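Local coordinates for toxin secretion ATP-binding protein (Vibrio parahaemolyticus RIMD 2210633, PDB 3B79) that probably works in toxin secretion as an ATP-driven ABC-type exporter, represented here by its N-terminal peptidase C39-like domain, at residues P33-G37 with K38-F42; E63-S66 with S67-P71. All blocks are in the same frame, centred on the assembly; numbering follows the deposited sequence.

Interaction 1 (P33-G37 with K38-F42)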
loop_
_atom_site.group_PDB
_atom_site.type_symbol
_atom_site.label_atom_id
_atom_site.label_comp_id
_atom_site.label_asym_id
_atom_site.label_seq_id
_atom_site.Cartn_x
_atom_site.Cartn_y
_atom_site.Cartn_z
ATOM N N PRO A 33 -2.524 -16.930 8.020
ATOM C CA PRO A 33 -2.583 -16.739 9.469
ATOM C C PRO A 33 -2.456 -15.305 9.928
ATOM O O PRO A 33 -1.342 -14.808 10.196
ATOM C CB PRO A 33 -1.378 -17.542 9.977
ATOM C CG PRO A 33 -0.407 -17.479 8.817
ATOM C CD PRO A 33 -1.219 -17.435 7.554
ATOM N N LEU A 34 -3.587 -14.610 9.979
ATOM C CA LEU A 34 -3.594 -13.193 10.356
ATOM C C LEU A 34 -3.189 -12.884 11.811
ATOM O O LEU A 34 -3.345 -13.735 12.737
ATOM C CB LEU A 34 -5.013 -12.612 10.113
ATOM C CG LEU A 34 -5.595 -12.833 8.717
ATOM C CD1 LEU A 34 -7.056 -12.282 8.664
ATOM C CD2 LEU A 34 -4.743 -12.170 7.645
ATOM N N SER A 35 -2.689 -11.671 12.045
ATOM C CA SER A 35 -2.390 -11.157 13.408
ATOM C C SER A 35 -3.387 -10.156 13.902
ATOM O O SER A 35 -3.491 -9.055 13.329
ATOM C CB SER A 35 -1.042 -10.439 13.410
ATOM O OG SER A 35 -0.050 -11.376 13.122
ATOM N N ASP A 36 -4.115 -10.504 14.974
ATOM C CA ASP A 36 -5.153 -9.621 15.524
ATOM C C ASP A 36 -6.080 -9.273 14.364
ATOM O O ASP A 36 -6.519 -8.126 14.235
ATOM C CB ASP A 36 -4.523 -8.352 16.151
ATOM C CG ASP A 36 -5.490 -7.557 17.052
ATOM O OD1 ASP A 36 -6.519 -8.105 17.513
ATOM O OD2 ASP A 36 -5.204 -6.365 17.305
ATOM N N GLY A 37 -6.344 -10.276 13.514
ATOM C CA GLY A 37 -7.273 -10.164 12.402
ATOM C C GLY A 37 -6.793 -9.368 11.196
ATOM O O GLY A 37 -7.603 -9.012 10.345
ATOM N N LYS A 38 -5.489 -9.093 11.132
ATOM C CA LYS A 38 -4.933 -8.191 10.124
ATOM C C LYS A 38 -3.747 -8.806 9.380
ATOM O O LYS A 38 -2.969 -9.626 9.901
ATOM C CB LYS A 38 -4.441 -6.911 10.776
ATOM C CG LYS A 38 -5.540 -6.022 11.427
ATOM C CD LYS A 38 -4.892 -4.762 12.001
ATOM C CE LYS A 38 -5.875 -3.802 12.716
ATOM N NZ LYS A 38 -5.121 -2.615 13.331
ATOM N N LEU A 39 -3.607 -8.361 8.143
ATOM C CA LEU A 39 -2.387 -8.643 7.388
ATOM C C LEU A 39 -1.174 -7.958 8.027
ATOM O O LEU A 39 -1.301 -6.939 8.728
ATOM C CB LEU A 39 -2.542 -8.142 5.957
ATOM C CG LEU A 39 -3.383 -8.978 5.004
ATOM C CD1 LEU A 39 -3.405 -8.279 3.659
ATOM C CD2 LEU A 39 -2.789 -10.367 4.810
ATOM N N THR A 40 -0.003 -8.541 7.796
ATOM C CA THR A 40 1.270 -7.916 8.188
ATOM C C THR A 40 2.151 -7.933 6.946
ATOM O O THR A 40 1.834 -8.602 5.975
ATOM C CB THR A 40 1.955 -8.744 9.284
ATOM O OG1 THR A 40 2.362 -9.973 8.678
ATOM C CG2 THR A 40 1.016 -8.993 10.442
ATOM N N PRO A 41 3.289 -7.226 6.997
ATOM C CA PRO A 41 4.210 -7.282 5.864
ATOM C C PRO A 41 4.679 -8.705 5.507
ATOM O O PRO A 41 4.981 -8.988 4.349
ATOM C CB PRO A 41 5.383 -6.395 6.306
ATOM C CG PRO A 41 4.713 -5.377 7.225
ATOM C CD PRO A 41 3.736 -6.254 8.023
ATOM N N PHE A 42 4.717 -9.583 6.510
ATOM C CA PHE A 42 5.129 -10.960 6.240
ATOM C C PHE A 42 4.160 -11.736 5.395
ATOM O O PHE A 42 4.568 -12.676 4.695
ATOM C CB PHE A 42 5.329 -11.720 7.580
ATOM C CG PHE A 42 6.316 -11.045 8.483
ATOM C CD1 PHE A 42 7.687 -11.373 8.413
ATOM C CD2 PHE A 42 5.880 -10.116 9.432
ATOM C CE1 PHE A 42 8.605 -10.712 9.227
ATOM C CE2 PHE A 42 6.799 -9.460 10.277
ATOM C CZ PHE A 42 8.173 -9.781 10.155
#
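A type I' beta turn, Ser35 to Lys38, reverses the chain in the loop between helix 25-29 and helix 44-51, and its two ends are joined by a reciprocal pair of backbone bonds. Ser35 N donates to Lys38 O at 3.0 Å, meeting a lone pair in the carbonyl plane with an N-H...O angle of 154°. The return bond, Lys38 N to Ser35 O, has the same length of 3.0 Å, but its donor stands well above the carbonyl plane, 67° out of it. This is the antiparallel hydrogen-bonded pair of a two-residue hairpin, limited to a single bridge. Asp36 and Gly37 occupy the corners, both with positive phi: glycine adopts that conformation without strain, and aspartate is among the residues that tolerate it.

Side chains then fill in around the turn. The Lys38 CB lies 3.5 Å from Ser35 O and its CG 3.6 Å from Asp36 O; beyond CG the chain runs extended, its end leading away from Pro33-Gly37, and the side chain also packs on Asp6. Leu34 CD2 meets Leu39 CD2 at 3.9 Å, the two branched ends crossing obliquely. Leucine suits both places: Leu39 continues inwards onto Leu8 and Leu9 of helix 7-18, while Leu34 also packs on Leu43. Asp6 accepts a hydrogen bond from Leu39 N, tying the turn to the residues just before that helix.

Further along, Thr40 divides its two branches. With OG1 between the backbone N and carbonyl carbon (chi1 68°), Thr40 CG2 is turned to Ser35 OG, 3.7 Å away. Thr40 OG1 receives a weak bond from Phe42 N at 3.2 Å, the pattern of a loosely held ST turn across Pro41.

Interaction 2 (E63-S66 with S67-P71)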
loop_
_atom_site.group_PDB
_atom_site.type_symbol
_atom_site.label_atom_id
_atom_site.label_comp_id
_atom_site.label_asym_id
_atom_site.label_seq_id
_atom_site.Cartn_x
_atom_site.Cartn_y
_atom_site.Cartn_z
ATOM N N GLU A 63 11.943 9.779 -1.243
ATOM C CA GLU A 63 12.203 10.585 -2.448
ATOM C C GLU A 63 13.069 9.842 -3.469
ATOM O O GLU A 63 13.317 10.379 -4.567
ATOM C CB GLU A 63 12.852 11.910 -2.055
ATOM C CG GLU A 63 11.807 12.768 -1.249
ATOM C CD GLU A 63 12.340 14.111 -0.777
ATOM O OE1 GLU A 63 13.400 14.563 -1.256
ATOM O OE2 GLU A 63 11.685 14.735 0.081
ATOM N N LYS A 64 13.462 8.599 -3.165
ATOM C CA LYS A 64 14.176 7.759 -4.123
ATOM C C LYS A 64 13.269 6.757 -4.825
ATOM O O LYS A 64 13.710 6.071 -5.757
ATOM C CB LYS A 64 15.341 7.035 -3.432
ATOM C CG LYS A 64 16.361 8.006 -2.782
ATOM C CD LYS A 64 17.065 8.872 -3.726
ATOM C CE LYS A 64 18.274 9.570 -3.158
ATOM N NZ LYS A 64 17.990 10.977 -3.041
ATOM N N ILE A 65 12.013 6.675 -4.414
ATOM C CA ILE A 65 11.059 5.741 -5.041
ATOM C C ILE A 65 10.653 6.357 -6.408
ATOM O O ILE A 65 10.210 7.513 -6.456
ATOM C CB ILE A 65 9.818 5.484 -4.110
ATOM C CG1 ILE A 65 10.269 4.831 -2.784
ATOM C CG2 ILE A 65 8.793 4.619 -4.859
ATOM C CD1 ILE A 65 9.152 4.694 -1.798
ATOM N N SER A 66 10.833 5.593 -7.494
ATOM C CA SER A 66 10.486 6.068 -8.850
ATOM C C SER A 66 8.976 6.214 -9.036
ATOM O O SER A 66 8.214 5.300 -8.723
ATOM C CB SER A 66 10.993 5.060 -9.902
ATOM O OG SER A 66 10.578 5.403 -11.239
ATOM N N SER A 67 8.579 7.316 -9.662
ATOM C CA SER A 67 7.191 7.461 -10.077
ATOM C C SER A 67 6.738 6.271 -10.920
ATOM O O SER A 67 5.590 5.839 -10.859
ATOM C CB SER A 67 7.019 8.768 -10.837
ATOM O OG SER A 67 7.696 8.735 -12.051
ATOM N N LEU A 68 7.671 5.726 -11.706
ATOM C CA LEU A 68 7.351 4.671 -12.654
ATOM C C LEU A 68 6.763 3.438 -11.998
ATOM O O LEU A 68 5.987 2.714 -12.654
ATOM C CB LEU A 68 8.598 4.239 -13.467
ATOM C CG LEU A 68 9.014 5.261 -14.525
ATOM C CD1 LEU A 68 10.367 5.058 -15.091
ATOM C CD2 LEU A 68 8.048 5.079 -15.674
ATOM N N ILE A 69 7.081 3.182 -10.708
ATOM C CA ILE A 69 6.577 1.930 -10.121
ATOM C C ILE A 69 5.251 2.111 -9.408
ATOM O O ILE A 69 4.659 1.112 -8.952
ATOM C CB ILE A 69 7.589 1.311 -9.096
ATOM C CG1 ILE A 69 7.719 2.118 -7.790
ATOM C CG2 ILE A 69 8.902 1.008 -9.779
ATOM C CD1 ILE A 69 8.248 1.275 -6.640
ATOM N N LEU A 70 4.759 3.343 -9.345
ATOM C CA LEU A 70 3.573 3.597 -8.531
ATOM C C LEU A 70 2.330 3.051 -9.244
ATOM O O LEU A 70 2.299 3.005 -10.470
ATOM C CB LEU A 70 3.504 5.091 -8.271
ATOM C CG LEU A 70 4.707 5.641 -7.487
ATOM C CD1 LEU A 70 4.505 7.177 -7.260
ATOM C CD2 LEU A 70 4.984 4.937 -6.175
ATOM N N PRO A 71 1.282 2.667 -8.505
ATOM C CA PRO A 71 1.162 2.799 -7.031
ATOM C C PRO A 71 1.992 1.753 -6.260
ATOM O O PRO A 71 2.094 0.577 -6.663
ATOM C CB PRO A 71 -0.341 2.541 -6.784
ATOM C CG PRO A 71 -0.759 1.657 -7.936
ATOM C CD PRO A 71 0.033 2.208 -9.162
HETATM O O HOH W 1 10.293 7.815 -12.225
#
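Ile65 and Ile69 cross at about a right angle on the apolar side of a short 3-10 turn (67-69), with Ile65 CG2 meeting Ile69 CD1 at 3.8 Å. Ile65 CG2 is anti to its own backbone nitrogen, which leaves CG1 beside that nitrogen and turns the methyl to the turn; Leu70 CD2 approaches the same methyl, at 4.0 Å. Branched aliphatic residues suit this place because both isoleucines also rest on Tyr121 of strand 120-126, and Leu70 reaches Leu84 of strand 80-88, so the turn packs its apolar side on the antiparallel sheet.

Ser66 serves the polar side, and in one of its two modelled conformers it makes an ST turn. With its hydroxyl anti to the backbone N (chi1 175°), Ser66 OG swings forward over the start of the turn and accepts a hydrogen bond from Leu68 N at 3.0 Å; the Leu68 side chain lies close alongside it. Ser66 O takes the next amide, Ile69 N, at 3.1 Å, nearly straight at the hydrogen (161°) though the donor lies above the carbonyl plane. In the conformers described for both serines, a water bridges their hydroxyls, 2.6 Å from Ser66 OG and 2.8 Å from Ser67 OG.

Interactions 1 and 2 come in series along the chain, the first closing before strand 53-59 and the second opening after it, and their segments do not touch: the centres lie 26 Å apart and the nearest atoms about 14 Å, on opposite sides of the domain's centre. Both are surface turns within the peptidase C39-like domain, each laid on a different part of the fold. Residues 33-42 join helix 25-29 to helix 44-51 and lean on helix 7-18, whereas residues 63-71 pack on the antiparallel sheet. One turn therefore belongs to a connection among the helices, the other to the connection that takes the chain past strand 120-126, from strand 53-59 to strand 72-76.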